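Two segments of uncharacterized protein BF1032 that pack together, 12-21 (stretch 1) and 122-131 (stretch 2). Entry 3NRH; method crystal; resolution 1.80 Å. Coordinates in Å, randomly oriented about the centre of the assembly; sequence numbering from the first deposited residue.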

# COMPACT_ATOMS: atom_id res chain seq x y z
N ASN A 12 9.81 0.86 -15.97
CA ASN A 12 9.34 0.47 -14.64
C ASN A 12 10.52 0.35 -13.68
O ASN A 12 10.38 0.60 -12.48
CB ASN A 12 8.60 -0.87 -14.73
CG ASN A 12 7.28 -0.75 -15.48
OD1 ASN A 12 6.90 -1.65 -16.23
ND2 ASN A 12 6.58 0.36 -15.28
N VAL A 13 11.68 -0.03 -14.20
CA VAL A 13 12.86 -0.15 -13.36
C VAL A 13 13.28 1.24 -12.87
O VAL A 13 13.56 1.43 -11.69
CB VAL A 13 14.03 -0.80 -14.13
CG1 VAL A 13 15.30 -0.73 -13.31
CG2 VAL A 13 13.69 -2.25 -14.44
N ILE A 14 13.29 2.21 -13.78
CA ILE A 14 13.66 3.58 -13.44
C ILE A 14 12.78 4.16 -12.34
O ILE A 14 13.28 4.75 -11.38
CB ILE A 14 13.57 4.50 -14.68
CG1 ILE A 14 14.48 3.96 -15.79
CG2 ILE A 14 13.95 5.93 -14.32
CD1 ILE A 14 15.92 3.79 -15.37
N GLU A 15 11.47 4.01 -12.47
CA GLU A 15 10.56 4.53 -11.46
C GLU A 15 10.76 3.82 -10.13
O GLU A 15 10.60 4.43 -9.07
CB GLU A 15 9.11 4.40 -11.92
CG GLU A 15 8.81 5.19 -13.18
CD GLU A 15 7.33 5.43 -13.38
OE1 GLU A 15 6.54 4.47 -13.25
OE2 GLU A 15 6.96 6.59 -13.68
N PHE A 16 11.10 2.54 -10.17
CA PHE A 16 11.34 1.79 -8.93
C PHE A 16 12.60 2.36 -8.26
O PHE A 16 12.61 2.58 -7.04
CB PHE A 16 11.55 0.30 -9.23
CG PHE A 16 11.85 -0.52 -8.00
CD1 PHE A 16 10.91 -0.64 -6.98
CD2 PHE A 16 13.08 -1.15 -7.86
CE1 PHE A 16 11.20 -1.38 -5.83
CE2 PHE A 16 13.38 -1.89 -6.71
CZ PHE A 16 12.43 -2.00 -5.70
N VAL A 17 13.64 2.59 -9.04
CA VAL A 17 14.88 3.14 -8.50
C VAL A 17 14.60 4.46 -7.79
O VAL A 17 15.10 4.69 -6.68
CB VAL A 17 15.95 3.34 -9.60
CG1 VAL A 17 17.12 4.15 -9.07
CG2 VAL A 17 16.45 1.98 -10.10
N THR A 18 13.79 5.31 -8.41
CA THR A 18 13.45 6.60 -7.82
C THR A 18 12.77 6.49 -6.45
O THR A 18 13.19 7.15 -5.49
CB THR A 18 12.55 7.41 -8.77
OG1 THR A 18 13.26 7.63 -10.00
CG2 THR A 18 12.20 8.77 -8.15
N VAL A 19 11.74 5.65 -6.33
CA VAL A 19 11.08 5.53 -5.04
C VAL A 19 11.96 4.79 -4.04
O VAL A 19 11.93 5.08 -2.84
CB VAL A 19 9.71 4.80 -5.16
CG1 VAL A 19 9.90 3.40 -5.71
CG2 VAL A 19 9.01 4.78 -3.80
N ALA A 20 12.76 3.84 -4.53
CA ALA A 20 13.65 3.08 -3.65
C ALA A 20 14.66 4.04 -2.99
O ALA A 20 14.93 3.95 -1.80
CB ALA A 20 14.39 2.01 -4.45
N ALA A 21 15.20 4.96 -3.78
CA ALA A 21 16.16 5.93 -3.26
C ALA A 21 15.47 6.87 -2.27
O ALA A 21 16.04 7.23 -1.24
CB ALA A 21 16.79 6.72 -4.41
N ASP A 122 17.39 -4.85 1.88
CA ASP A 122 17.24 -5.27 0.48
C ASP A 122 17.22 -4.10 -0.49
O ASP A 122 17.87 -4.14 -1.54
CB ASP A 122 15.98 -6.10 0.29
CG ASP A 122 16.27 -7.60 0.28
OD1 ASP A 122 17.08 -8.05 -0.57
OD2 ASP A 122 15.70 -8.32 1.12
N ILE A 123 16.49 -3.04 -0.16
CA ILE A 123 16.40 -1.89 -1.06
C ILE A 123 17.73 -1.13 -1.18
O ILE A 123 18.16 -0.80 -2.29
CB ILE A 123 15.31 -0.90 -0.59
CG1 ILE A 123 13.98 -1.65 -0.41
CG2 ILE A 123 15.14 0.22 -1.63
CD1 ILE A 123 13.49 -2.34 -1.67
N LYS A 124 18.38 -0.86 -0.05
CA LYS A 124 19.65 -0.13 -0.05
C LYS A 124 20.75 -0.87 -0.80
O LYS A 124 21.53 -0.26 -1.55
CB LYS A 124 20.10 0.14 1.39
CG LYS A 124 21.41 0.93 1.51
CD LYS A 124 21.27 2.34 0.96
CE LYS A 124 22.55 3.15 1.19
NZ LYS A 124 22.39 4.58 0.75
N ASP A 125 20.84 -2.19 -0.61
CA ASP A 125 21.87 -2.97 -1.30
C ASP A 125 21.68 -2.85 -2.81
O ASP A 125 22.65 -2.74 -3.57
CB ASP A 125 21.82 -4.44 -0.89
CG ASP A 125 22.47 -4.69 0.47
OD1 ASP A 125 23.14 -3.77 0.99
OD2 ASP A 125 22.33 -5.81 1.00
N PHE A 126 20.42 -2.86 -3.23
CA PHE A 126 20.09 -2.76 -4.65
C PHE A 126 20.46 -1.40 -5.27
O PHE A 126 21.18 -1.35 -6.26
CB PHE A 126 18.60 -3.01 -4.86
CG PHE A 126 18.09 -2.55 -6.19
CD1 PHE A 126 18.59 -3.11 -7.37
CD2 PHE A 126 17.16 -1.53 -6.28
CE1 PHE A 126 18.16 -2.65 -8.62
CE2 PHE A 126 16.72 -1.06 -7.52
CZ PHE A 126 17.23 -1.63 -8.69
N ILE A 127 19.98 -0.30 -4.69
CA ILE A 127 20.26 1.01 -5.28
C ILE A 127 21.72 1.42 -5.22
O ILE A 127 22.19 2.17 -6.08
CB ILE A 127 19.39 2.12 -4.66
CG1 ILE A 127 19.65 2.25 -3.16
CG2 ILE A 127 17.92 1.84 -4.96
CD1 ILE A 127 18.93 3.42 -2.51
N PHE A 128 22.45 0.95 -4.21
CA PHE A 128 23.87 1.27 -4.11
C PHE A 128 24.58 0.71 -5.34
O PHE A 128 25.27 1.43 -6.07
CB PHE A 128 24.48 0.66 -2.85
CG PHE A 128 25.98 0.80 -2.78
CD1 PHE A 128 26.58 2.05 -2.90
CD2 PHE A 128 26.79 -0.31 -2.60
CE1 PHE A 128 27.97 2.19 -2.85
CE2 PHE A 128 28.18 -0.19 -2.55
CZ PHE A 128 28.77 1.07 -2.67
N VAL A 129 24.37 -0.58 -5.58
CA VAL A 129 24.98 -1.27 -6.72
C VAL A 129 24.52 -0.69 -8.04
O VAL A 129 25.32 -0.52 -8.96
CB VAL A 129 24.63 -2.78 -6.70
CG1 VAL A 129 25.17 -3.45 -7.96
CG2 VAL A 129 25.22 -3.42 -5.47
N PHE A 130 23.24 -0.37 -8.14
CA PHE A 130 22.70 0.17 -9.38
C PHE A 130 23.44 1.43 -9.80
O PHE A 130 23.67 1.67 -10.98
CB PHE A 130 21.22 0.49 -9.22
CG PHE A 130 20.45 0.45 -10.50
CD1 PHE A 130 20.17 -0.77 -11.11
CD2 PHE A 130 20.00 1.62 -11.09
CE1 PHE A 130 19.45 -0.82 -12.30
CE2 PHE A 130 19.27 1.58 -12.28
CZ PHE A 130 18.99 0.36 -12.89
N GLN A 131 23.83 2.24 -8.82
CA GLN A 131 24.54 3.48 -9.12
C GLN A 131 26.01 3.30 -9.47
O GLN A 131 26.64 4.23 -9.99
CB GLN A 131 24.39 4.46 -7.95
CG GLN A 131 24.99 5.83 -8.23
CD GLN A 131 24.44 6.90 -7.33
OE1 GLN A 131 24.55 6.81 -6.10
NE2 GLN A 131 23.83 7.92 -7.92

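Two helices cross here at 119° between their N-to-C directions, their axes 9.9 Å apart at closest approach, and no hydrogen bond links them: the contact is apolar packing, with each backbone bonded within its own helix. Stretch 1 presents Val13, Phe16, Val17 and Ala20, spaced by threes and fours so that one side of the helix meets its partner; Asn12 and Glu15 lie out of reach.

Val13 opens the contact, its CG1 3.9 Å from CZ of Phe130. One turn on, Phe16 meets Phe126, CE2 to CE2 at 3.5 Å, the ring planes inclined at 35° and the centroids 5.6 Å apart, an oblique pairing; Phe16 CZ also lies 4.2 Å from Ile123 CD1. Val17 touches two aromatic rings through one methyl. Its CG2 sits over one face of Phe130, 4.0 Å from the ring centroid in a CH-pi contact, and is 4.0 Å from Phe126 CZ.

At Ala20 the side chain shrinks to a single methyl. Its CA comes within 6.2 Å of Ile123 CA, and the lone methyl CB reaches Ile123 CG2 at 3.4 Å and Ile127 CG2 at 3.6 Å. Ala21, pointing sideways, closes the series with its CA 3.8 Å from Ile127 CD1.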